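Local coordinates for protein putatuve endo-xylanase (Clostridium stercorarium, PDB 1O8P) that probably binds xylan and related plant polysaccharides as a family 6 carbohydrate-binding module of a putative endo-xylanase, at residues A[18-29]-A[65-74]; A[79-90]-A[133-144]. One frame throughout, in Å; residues are numbered along the deposited sequence.

Interaction 1. Residues A[18-29]-A[65-74]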
loop_
_atom_site.group_PDB
_atom_site.type_symbol
_atom_site.label_atom_id
_atom_site.label_comp_id
_atom_site.label_asym_id
_atom_site.label_seq_id
_atom_site.Cartn_x
_atom_site.Cartn_y
_atom_site.Cartn_z
ATOM N N PRO A 18 -13.295 -13.187 4.860
ATOM C CA PRO A 18 -13.641 -11.853 5.426
ATOM C C PRO A 18 -15.154 -11.608 5.424
ATOM O O PRO A 18 -15.910 -12.220 4.668
ATOM C CB PRO A 18 -12.970 -10.884 4.450
ATOM C CG PRO A 18 -13.105 -11.576 3.156
ATOM C CD PRO A 18 -12.762 -13.025 3.491
ATOM N N VAL A 19 -15.569 -10.700 6.292
ATOM C CA VAL A 19 -16.955 -10.285 6.448
ATOM C C VAL A 19 -17.532 -9.814 5.075
ATOM O O VAL A 19 -16.788 -9.331 4.214
ATOM C CB VAL A 19 -17.001 -9.285 7.633
ATOM C CG1 VAL A 19 -18.083 -8.286 7.535
ATOM C CG2 VAL A 19 -17.121 -10.101 8.949
ATOM N N GLY A 20 -18.823 -10.080 4.833
ATOM C CA GLY A 20 -19.548 -9.559 3.671
ATOM C C GLY A 20 -19.353 -8.098 3.335
ATOM O O GLY A 20 -19.520 -7.238 4.177
ATOM N N GLY A 21 -18.986 -7.809 2.091
ATOM C CA GLY A 21 -18.780 -6.432 1.645
ATOM C C GLY A 21 -17.360 -5.952 1.883
ATOM O O GLY A 21 -17.066 -4.772 1.859
ATOM N N THR A 22 -16.482 -6.905 2.140
ATOM C CA THR A 22 -15.137 -6.616 2.628
ATOM C C THR A 22 -14.060 -7.452 1.934
ATOM O O THR A 22 -14.364 -8.483 1.356
ATOM C CB THR A 22 -15.238 -6.840 4.135
ATOM O OG1 THR A 22 -15.154 -5.578 4.790
ATOM C CG2 THR A 22 -14.242 -7.708 4.646
ATOM N N ARG A 23 -12.824 -6.953 1.963
ATOM C CA ARG A 23 -11.636 -7.597 1.474
ATOM C C ARG A 23 -10.793 -7.927 2.684
ATOM O O ARG A 23 -10.673 -7.090 3.616
ATOM C CB ARG A 23 -10.808 -6.623 0.628
ATOM C CG ARG A 23 -11.405 -6.291 -0.705
ATOM C CD ARG A 23 -10.540 -5.408 -1.545
ATOM N NE ARG A 23 -10.763 -3.993 -1.262
ATOM C CZ ARG A 23 -10.148 -3.000 -1.897
ATOM N NH1 ARG A 23 -9.245 -3.239 -2.858
ATOM N NH2 ARG A 23 -10.431 -1.757 -1.558
ATOM N N SER A 24 -10.185 -9.116 2.663
ATOM C CA SER A 24 -9.307 -9.513 3.752
ATOM C C SER A 24 -8.021 -8.660 3.805
ATOM O O SER A 24 -7.463 -8.298 2.752
ATOM C CB SER A 24 -8.909 -10.975 3.595
ATOM O OG SER A 24 -8.220 -11.382 4.773
ATOM N N ALA A 25 -7.551 -8.375 5.022
ATOM C CA ALA A 25 -6.249 -7.711 5.257
ATOM C C ALA A 25 -5.100 -8.682 4.992
ATOM O O ALA A 25 -3.986 -8.265 4.733
ATOM C CB ALA A 25 -6.152 -7.213 6.746
ATOM N N PHE A 26 -5.404 -9.981 5.128
ATOM C CA PHE A 26 -4.437 -11.080 5.129
ATOM C C PHE A 26 -4.219 -11.807 3.797
ATOM O O PHE A 26 -3.422 -12.701 3.762
ATOM C CB PHE A 26 -4.749 -12.058 6.263
ATOM C CG PHE A 26 -4.989 -11.376 7.562
ATOM C CD1 PHE A 26 -3.911 -10.954 8.347
ATOM C CD2 PHE A 26 -6.308 -11.104 7.996
ATOM C CE1 PHE A 26 -4.130 -10.303 9.551
ATOM C CE2 PHE A 26 -6.539 -10.442 9.175
ATOM C CZ PHE A 26 -5.457 -10.044 9.972
ATOM N N SER A 27 -4.926 -11.423 2.732
ATOM C CA SER A 27 -4.597 -11.771 1.331
ATOM C C SER A 27 -4.147 -10.507 0.632
ATOM O O SER A 27 -4.675 -9.435 0.941
ATOM C CB SER A 27 -5.831 -12.248 0.534
ATOM O OG SER A 27 -6.633 -13.136 1.256
ATOM N N ASN A 28 -3.225 -10.631 -0.330
ATOM C CA ASN A 28 -2.714 -9.483 -1.081
ATOM C C ASN A 28 -3.791 -8.522 -1.529
ATOM O O ASN A 28 -4.786 -8.905 -2.176
ATOM C CB ASN A 28 -1.903 -9.919 -2.292
ATOM C CG ASN A 28 -0.700 -10.729 -1.903
ATOM O OD1 ASN A 28 -0.374 -10.840 -0.731
ATOM N ND2 ASN A 28 -0.069 -11.331 -2.858
ATOM N N ILE A 29 -3.622 -7.269 -1.143
ATOM C CA ILE A 29 -4.456 -6.213 -1.707
ATOM C C ILE A 29 -3.725 -5.636 -2.890
ATOM O O ILE A 29 -2.631 -5.073 -2.726
ATOM C CB ILE A 29 -4.785 -5.120 -0.649
ATOM C CG1 ILE A 29 -5.393 -5.750 0.612
ATOM C CG2 ILE A 29 -5.751 -4.074 -1.266
ATOM C CD1 ILE A 29 -5.127 -4.988 1.887
ATOM N N TYR A 65 -8.079 2.421 0.178
ATOM C CA TYR A 65 -8.617 1.072 0.051
ATOM C C TYR A 65 -9.614 0.886 1.167
ATOM O O TYR A 65 -9.253 0.685 2.332
ATOM C CB TYR A 65 -7.477 0.022 0.159
ATOM C CG TYR A 65 -6.385 0.313 -0.823
ATOM C CD1 TYR A 65 -5.401 1.281 -0.540
ATOM C CD2 TYR A 65 -6.338 -0.346 -2.050
ATOM C CE1 TYR A 65 -4.406 1.562 -1.444
ATOM C CE2 TYR A 65 -5.338 -0.065 -2.967
ATOM C CZ TYR A 65 -4.376 0.894 -2.654
ATOM O OH TYR A 65 -3.396 1.217 -3.563
ATOM N N LYS A 66 -10.887 0.936 0.791
ATOM C CA LYS A 66 -11.987 0.900 1.735
ATOM C C LYS A 66 -12.321 -0.504 2.155
ATOM O O LYS A 66 -12.042 -1.441 1.443
ATOM C CB LYS A 66 -13.216 1.573 1.095
ATOM C CG LYS A 66 -13.089 3.081 0.972
ATOM C CD LYS A 66 -14.396 3.676 0.447
ATOM C CE LYS A 66 -15.087 4.552 1.509
ATOM N NZ LYS A 66 -15.681 3.789 2.703
ATOM N N ASN A 67 -12.895 -0.664 3.338
ATOM C CA ASN A 67 -13.459 -1.953 3.741
ATOM C C ASN A 67 -12.433 -3.084 3.804
ATOM O O ASN A 67 -12.697 -4.187 3.338
ATOM C CB ASN A 67 -14.674 -2.324 2.846
ATOM C CG ASN A 67 -15.749 -1.221 2.855
ATOM O OD1 ASN A 67 -16.168 -0.689 1.799
ATOM N ND2 ASN A 67 -16.160 -0.845 4.043
ATOM N N ILE A 68 -11.272 -2.824 4.404
ATOM C CA ILE A 68 -10.353 -3.942 4.693
ATOM C C ILE A 68 -10.725 -4.605 6.040
ATOM O O ILE A 68 -10.849 -3.933 7.067
ATOM C CB ILE A 68 -8.879 -3.477 4.669
ATOM C CG1 ILE A 68 -8.546 -2.683 3.397
ATOM C CG2 ILE A 68 -7.920 -4.625 4.917
ATOM C CD1 ILE A 68 -9.075 -3.273 2.083
ATOM N N ASP A 69 -10.873 -5.921 6.021
ATOM C CA ASP A 69 -11.226 -6.675 7.200
ATOM C C ASP A 69 -9.960 -7.222 7.908
ATOM O O ASP A 69 -9.305 -8.130 7.398
ATOM C CB ASP A 69 -12.179 -7.784 6.796
ATOM C CG ASP A 69 -12.662 -8.564 7.960
ATOM O OD1 ASP A 69 -12.284 -8.225 9.095
ATOM O OD2 ASP A 69 -13.395 -9.554 7.848
ATOM N N PHE A 70 -9.605 -6.611 9.055
ATOM C CA PHE A 70 -8.378 -6.935 9.856
ATOM C C PHE A 70 -8.671 -8.026 10.912
ATOM O O PHE A 70 -7.794 -8.453 11.674
ATOM C CB PHE A 70 -7.815 -5.660 10.555
ATOM C CG PHE A 70 -7.043 -4.715 9.612
ATOM C CD1 PHE A 70 -7.720 -3.869 8.723
ATOM C CD2 PHE A 70 -5.644 -4.691 9.606
ATOM C CE1 PHE A 70 -7.030 -3.031 7.851
ATOM C CE2 PHE A 70 -4.939 -3.827 8.747
ATOM C CZ PHE A 70 -5.649 -2.997 7.852
ATOM N N GLY A 71 -9.927 -8.449 11.003
ATOM C CA GLY A 71 -10.294 -9.513 11.911
ATOM C C GLY A 71 -9.935 -9.152 13.324
ATOM O O GLY A 71 -10.220 -8.054 13.771
ATOM N N ASP A 72 -9.299 -10.073 14.041
ATOM C CA ASP A 72 -8.956 -9.788 15.425
ATOM C C ASP A 72 -7.566 -9.170 15.606
ATOM O O ASP A 72 -7.067 -9.113 16.703
ATOM C CB ASP A 72 -9.188 -10.989 16.340
ATOM C CG ASP A 72 -8.430 -12.229 15.896
ATOM O OD1 ASP A 72 -7.439 -12.123 15.135
ATOM O OD2 ASP A 72 -8.770 -13.376 16.264
ATOM N N GLY A 73 -6.957 -8.670 14.535
ATOM C CA GLY A 73 -5.726 -7.907 14.676
ATOM C C GLY A 73 -4.698 -8.240 13.625
ATOM O O GLY A 73 -4.513 -9.420 13.291
ATOM N N ALA A 74 -4.044 -7.210 13.091
ATOM C CA ALA A 74 -2.787 -7.337 12.337
ATOM C C ALA A 74 -1.729 -6.414 12.965
ATOM O O ALA A 74 -2.064 -5.346 13.485
ATOM C CB ALA A 74 -2.970 -7.027 10.870
HETATM O O HOH W 1 -9.973 -11.023 7.620
#
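Arg23 and Asp69 join two parallel strands through their backbones: Asp69 N donates to Arg23 O at 2.7 Å, while Arg23 N and the hydroxyl of Thr22 share Asn67 O as acceptor, the hydroxyl arriving from above the carbonyl plane. Ala25 N continues the ladder to Asp69 O. With Asp69 CG anti to the backbone N (chi1 -177°), OD2 takes a nearly straight bond from Val19 N at 2.9 Å on its anti side, and OD1 closes an Asx turn with Gly71 N, 3.0 Å away and above the carboxylate plane. One carboxylate thus ties the N-terminal turn to the turn after its own strand.

On the Arg23–Ile68 side, Ile68 CD1 lies over one face of the guanidinium, whose NH2 makes a weak edge-on bond to Lys66 O; the same NH2 forms a salt bridge with Asp35. Ala25 CB sits over the face of the Phe70 ring, 3.9 Å from its centroid, and also meets Ile68 CG2 at 3.6 Å. The Phe26 ring turns its edge to Phe70 O.

Farther out, strand 128-135 also pairs with strand 62-69. Backbone bonds from Ala25 to Phe146 and from Ile29 to Phe144 then carry the chain to strand 140-147 of the other sheet.

Interaction 2. Residues A[79-90]-A[133-144]. With CA (calcium ion), chain B.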
loop_
_atom_site.group_PDB
_atom_site.type_symbol
_atom_site.label_atom_id
_atom_site.label_comp_id
_atom_site.label_asym_id
_atom_site.label_seq_id
_atom_site.Cartn_x
_atom_site.Cartn_y
_atom_site.Cartn_z
ATOM N N ALA A 79 4.706 -4.715 1.580
ATOM C CA ALA A 79 4.370 -4.251 0.218
ATOM C C ALA A 79 5.396 -4.772 -0.807
ATOM O O ALA A 79 6.587 -4.909 -0.482
ATOM C CB ALA A 79 4.253 -2.694 0.191
ATOM N N ARG A 80 4.941 -5.091 -2.020
ATOM C CA ARG A 80 5.839 -5.504 -3.109
ATOM C C ARG A 80 6.028 -4.261 -3.921
ATOM O O ARG A 80 5.051 -3.741 -4.494
ATOM C CB ARG A 80 5.231 -6.603 -3.987
ATOM C CG ARG A 80 6.234 -7.198 -4.977
ATOM C CD ARG A 80 5.763 -8.438 -5.748
ATOM N NE ARG A 80 6.728 -8.934 -6.753
ATOM C CZ ARG A 80 6.660 -8.723 -8.112
ATOM N NH1 ARG A 80 5.709 -7.967 -8.671
ATOM N NH2 ARG A 80 7.589 -9.256 -8.930
ATOM N N VAL A 81 7.257 -3.745 -3.918
ATOM C CA VAL A 81 7.514 -2.370 -4.390
ATOM C C VAL A 81 8.782 -2.309 -5.263
ATOM O O VAL A 81 9.672 -3.148 -5.142
ATOM C CB VAL A 81 7.643 -1.365 -3.208
ATOM C CG1 VAL A 81 6.298 -1.167 -2.470
ATOM C CG2 VAL A 81 8.682 -1.850 -2.238
ATOM N N ALA A 82 8.841 -1.349 -6.174
ATOM C CA ALA A 82 10.083 -1.072 -6.923
ATOM C C ALA A 82 10.318 0.410 -6.880
ATOM O O ALA A 82 9.362 1.187 -7.018
ATOM C CB ALA A 82 9.939 -1.498 -8.380
ATOM N N THR A 83 11.583 0.816 -6.722
ATOM C CA THR A 83 11.935 2.223 -6.849
ATOM C C THR A 83 13.415 2.415 -7.149
ATOM O O THR A 83 14.224 1.489 -6.990
ATOM C CB THR A 83 11.479 3.041 -5.595
ATOM O OG1 THR A 83 11.688 4.444 -5.827
ATOM C CG2 THR A 83 12.304 2.707 -4.335
ATOM N N GLN A 84 13.768 3.609 -7.604
ATOM C CA GLN A 84 15.171 3.968 -7.802
ATOM C C GLN A 84 15.781 4.823 -6.673
ATOM O O GLN A 84 16.975 5.009 -6.638
ATOM C CB GLN A 84 15.310 4.735 -9.105
ATOM C CG GLN A 84 15.252 3.861 -10.301
ATOM C CD GLN A 84 15.576 4.636 -11.539
ATOM O OE1 GLN A 84 16.363 5.589 -11.480
ATOM N NE2 GLN A 84 15.020 4.239 -12.657
ATOM N N ASN A 85 14.956 5.372 -5.786
ATOM C CA ASN A 85 15.427 6.194 -4.669
ATOM C C ASN A 85 14.620 5.891 -3.400
ATOM O O ASN A 85 13.424 5.614 -3.483
ATOM C CB ASN A 85 15.321 7.679 -4.998
ATOM C CG ASN A 85 16.215 8.083 -6.184
ATOM O OD1 ASN A 85 15.793 8.024 -7.338
ATOM N ND2 ASN A 85 17.456 8.479 -5.897
ATOM N N ALA A 86 15.302 5.981 -2.242
ATOM C CA ALA A 86 14.712 5.733 -0.933
ATOM C C ALA A 86 13.484 6.601 -0.693
ATOM O O ALA A 86 13.496 7.813 -0.922
ATOM C CB ALA A 86 15.736 5.948 0.182
ATOM N N THR A 87 12.431 5.971 -0.193
ATOM C CA THR A 87 11.176 6.661 -0.006
ATOM C C THR A 87 10.370 5.929 1.051
ATOM O O THR A 87 10.817 4.905 1.592
ATOM C CB THR A 87 10.459 6.833 -1.382
ATOM O OG1 THR A 87 9.313 7.653 -1.202
ATOM C CG2 THR A 87 9.907 5.525 -1.909
ATOM N N THR A 88 9.214 6.472 1.409
ATOM C CA THR A 88 8.411 5.887 2.470
ATOM C C THR A 88 6.975 5.811 1.979
ATOM O O THR A 88 6.515 6.642 1.138
ATOM C CB THR A 88 8.433 6.752 3.745
ATOM O OG1 THR A 88 7.909 8.062 3.431
ATOM C CG2 THR A 88 9.838 7.002 4.298
ATOM N N ILE A 89 6.266 4.835 2.530
ATOM C CA ILE A 89 4.826 4.726 2.358
ATOM C C ILE A 89 4.229 4.731 3.746
ATOM O O ILE A 89 4.511 3.869 4.555
ATOM C CB ILE A 89 4.468 3.407 1.612
ATOM C CG1 ILE A 89 5.299 3.259 0.328
ATOM C CG2 ILE A 89 2.921 3.271 1.416
ATOM C CD1 ILE A 89 5.237 1.896 -0.378
ATOM N N GLN A 90 3.413 5.727 4.036
ATOM C CA GLN A 90 2.680 5.751 5.267
ATOM C C GLN A 90 1.421 4.923 5.106
ATOM O O GLN A 90 0.793 4.931 4.045
ATOM C CB GLN A 90 2.317 7.187 5.625
ATOM C CG GLN A 90 3.519 7.954 6.188
ATOM C CD GLN A 90 3.157 9.360 6.618
ATOM O OE1 GLN A 90 2.133 9.889 6.202
ATOM N NE2 GLN A 90 3.982 9.958 7.461
ATOM N N LEU A 133 -2.645 4.650 1.793
ATOM C CA LEU A 133 -1.181 4.697 1.576
ATOM C C LEU A 133 -0.797 6.123 1.112
ATOM O O LEU A 133 -1.354 6.619 0.144
ATOM C CB LEU A 133 -0.769 3.664 0.509
ATOM C CG LEU A 133 -1.239 2.223 0.763
ATOM C CD1 LEU A 133 -0.766 1.316 -0.405
ATOM C CD2 LEU A 133 -0.691 1.711 2.140
ATOM N N VAL A 134 0.115 6.771 1.832
ATOM C CA VAL A 134 0.546 8.106 1.523
ATOM C C VAL A 134 2.015 8.006 1.161
ATOM O O VAL A 134 2.808 7.446 1.910
ATOM C CB VAL A 134 0.280 9.116 2.703
ATOM C CG1 VAL A 134 0.680 10.551 2.300
ATOM C CG2 VAL A 134 -1.203 9.039 3.176
ATOM N N PHE A 135 2.353 8.541 -0.011
ATOM C CA PHE A 135 3.667 8.396 -0.616
ATOM C C PHE A 135 4.519 9.684 -0.527
ATOM O O PHE A 135 3.988 10.777 -0.709
ATOM C CB PHE A 135 3.473 8.029 -2.079
ATOM C CG PHE A 135 2.710 6.754 -2.282
ATOM C CD1 PHE A 135 3.318 5.526 -2.075
ATOM C CD2 PHE A 135 1.392 6.789 -2.673
ATOM C CE1 PHE A 135 2.620 4.334 -2.265
ATOM C CE2 PHE A 135 0.666 5.617 -2.861
ATOM C CZ PHE A 135 1.287 4.391 -2.658
ATOM N N SER A 136 5.822 9.537 -0.254
ATOM C CA SER A 136 6.730 10.687 -0.073
ATOM C C SER A 136 7.662 10.873 -1.272
ATOM O O SER A 136 8.514 11.768 -1.331
ATOM C CB SER A 136 7.499 10.592 1.258
ATOM O OG SER A 136 8.484 9.592 1.196
ATOM N N GLY A 137 7.451 10.059 -2.274
ATOM C CA GLY A 137 8.313 10.086 -3.426
ATOM C C GLY A 137 7.926 8.968 -4.376
ATOM O O GLY A 137 7.042 8.164 -4.084
ATOM N N PRO A 138 8.558 8.966 -5.545
ATOM C CA PRO A 138 8.325 7.937 -6.583
ATOM C C PRO A 138 8.557 6.483 -6.084
ATOM O O PRO A 138 9.597 6.174 -5.470
ATOM C CB PRO A 138 9.333 8.315 -7.691
ATOM C CG PRO A 138 9.732 9.787 -7.403
ATOM C CD PRO A 138 9.512 10.013 -5.956
ATOM N N VAL A 139 7.577 5.619 -6.326
ATOM C CA VAL A 139 7.642 4.203 -5.980
ATOM C C VAL A 139 6.558 3.485 -6.822
ATOM O O VAL A 139 5.533 4.065 -7.148
ATOM C CB VAL A 139 7.431 3.953 -4.428
ATOM C CG1 VAL A 139 6.007 4.414 -3.964
ATOM C CG2 VAL A 139 7.755 2.452 -3.994
ATOM N N ASN A 140 6.823 2.254 -7.225
ATOM C CA ASN A 140 5.770 1.406 -7.803
ATOM C C ASN A 140 5.313 0.370 -6.787
ATOM O O ASN A 140 6.123 -0.192 -6.073
ATOM C CB ASN A 140 6.253 0.708 -9.062
ATOM C CG ASN A 140 6.432 1.663 -10.246
ATOM O OD1 ASN A 140 6.765 1.220 -11.321
ATOM N ND2 ASN A 140 6.193 2.955 -10.060
ATOM N N VAL A 141 3.998 0.135 -6.722
ATOM C CA VAL A 141 3.428 -0.774 -5.757
ATOM C C VAL A 141 2.565 -1.789 -6.495
ATOM O O VAL A 141 1.604 -1.420 -7.168
ATOM C CB VAL A 141 2.598 -0.064 -4.679
ATOM C CG1 VAL A 141 2.306 -1.050 -3.497
ATOM C CG2 VAL A 141 3.299 1.246 -4.176
ATOM N N ASP A 142 2.952 -3.060 -6.383
ATOM C CA ASP A 142 2.229 -4.164 -7.007
ATOM C C ASP A 142 1.064 -4.500 -6.064
ATOM O O ASP A 142 -0.085 -4.415 -6.455
ATOM C CB ASP A 142 3.184 -5.353 -7.192
ATOM C CG ASP A 142 2.555 -6.515 -7.869
ATOM O OD1 ASP A 142 1.328 -6.504 -8.192
ATOM O OD2 ASP A 142 3.231 -7.523 -8.106
ATOM N N TRP A 143 1.379 -4.833 -4.810
ATOM C CA TRP A 143 0.362 -5.179 -3.825
ATOM C C TRP A 143 0.899 -4.943 -2.448
ATOM O O TRP A 143 2.106 -4.689 -2.277
ATOM C CB TRP A 143 -0.131 -6.643 -3.959
ATOM C CG TRP A 143 0.927 -7.697 -4.069
ATOM C CD1 TRP A 143 1.264 -8.412 -5.208
ATOM C CD2 TRP A 143 1.764 -8.221 -3.013
ATOM N NE1 TRP A 143 2.252 -9.327 -4.923
ATOM C CE2 TRP A 143 2.587 -9.234 -3.592
ATOM C CE3 TRP A 143 1.895 -7.953 -1.638
ATOM C CZ2 TRP A 143 3.551 -9.959 -2.838
ATOM C CZ3 TRP A 143 2.859 -8.648 -0.887
ATOM C CH2 TRP A 143 3.668 -9.654 -1.485
ATOM N N PHE A 144 -0.010 -5.031 -1.471
ATOM C CA PHE A 144 0.341 -4.973 -0.052
ATOM C C PHE A 144 -0.549 -5.912 0.743
ATOM O O PHE A 144 -1.633 -6.307 0.294
ATOM C CB PHE A 144 0.366 -3.518 0.507
ATOM C CG PHE A 144 -0.983 -2.853 0.632
ATOM C CD1 PHE A 144 -1.647 -2.351 -0.505
ATOM C CD2 PHE A 144 -1.569 -2.668 1.875
ATOM C CE1 PHE A 144 -2.901 -1.722 -0.416
ATOM C CE2 PHE A 144 -2.834 -2.014 1.964
ATOM C CZ PHE A 144 -3.486 -1.550 0.822
HETATM CA CA CA B . -0.850 -5.587 -8.543
HETATM O O HOH W 2 11.945 7.270 -4.936
HETATM O O HOH W 3 11.453 10.008 -0.896
HETATM O O HOH W 4 6.420 6.725 -1.737
HETATM O O HOH W 5 4.747 8.865 3.078
HETATM O O HOH W 6 -1.608 -7.196 -10.236
#
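Arg80 and Asp142 carry the charged part of this contact. Arg80 runs extended from CG to NE, and its NH1 reaches Asp142 OD2 at 2.6 Å in a salt bridge; the bond is bent, 134° at the hydrogen, and meets the oxygen on its anti side, with guanidinium and carboxylate planes 69° apart. The other oxygen, OD1, binds the calcium ion at 2.4 Å, and Asp142 O binds it at 2.5 Å; Gln30, Glu32, Ser52 and water contribute further ligands.

Arg80 CB sits over the centre of the six-membered ring of Trp143, a CH-pi contact of 3.9 Å to the centroid.

Backbone bonds build two antiparallel ladders, with hydrogen-bonded pairs Ala82–Asn140 in one and Gln90–Val134 in the other. Between Ala79–Phe144 and Val81–Val141 lies a classic beta bulge: Arg80 N donates to Trp143 O and Arg80 O accepts from Asp142 N, which brings both residues against Arg80.

Where the ladders part, hydroxyls take over. Thr83 OG1 donates to Pro138 O at 2.7 Å, and Ser136 OG is hydrogen-bonded to Thr88 OG1 at 2.8 Å and to Thr87 OG1 at 3.2 Å.

Apolar pairs lie on both sheets: Val81 beside Val141 on one, Ile89 alongside Phe135 on the other. Ile89 CD1 comes near Val139 CG2 and Val141 CG2 between them.

Asp142 therefore spends one oxygen on the metal and the other on Arg80; both cations probably stabilise its negative charge, and the salt bridge helps fix the carboxylate's rotation at the calcium site.

Overall arrangement
Interactions 1 and 2 illustrate how a beta-sandwich is joined at separate places: their centres lie about 21 Å apart, on opposite sides of the chain's centre, yet they touch. Ile29 N probably hydrogen-bonds to Phe144 O at 2.6 Å, and the rings of Tyr65 and Phe144 meet edge-to-face, with Tyr65 CD1 3.7 Å from Phe144 CZ. Strands 62-69 and 128-135 are also neighbours in one sheet, whereas strands 74-82 and 140-147 pair in the other, so interaction 2 spans both. The calcium ion belongs to interaction 2 through Asp142. In interaction 1, the side chain of Tyr65 is about 9 Å from the bound calcium ion.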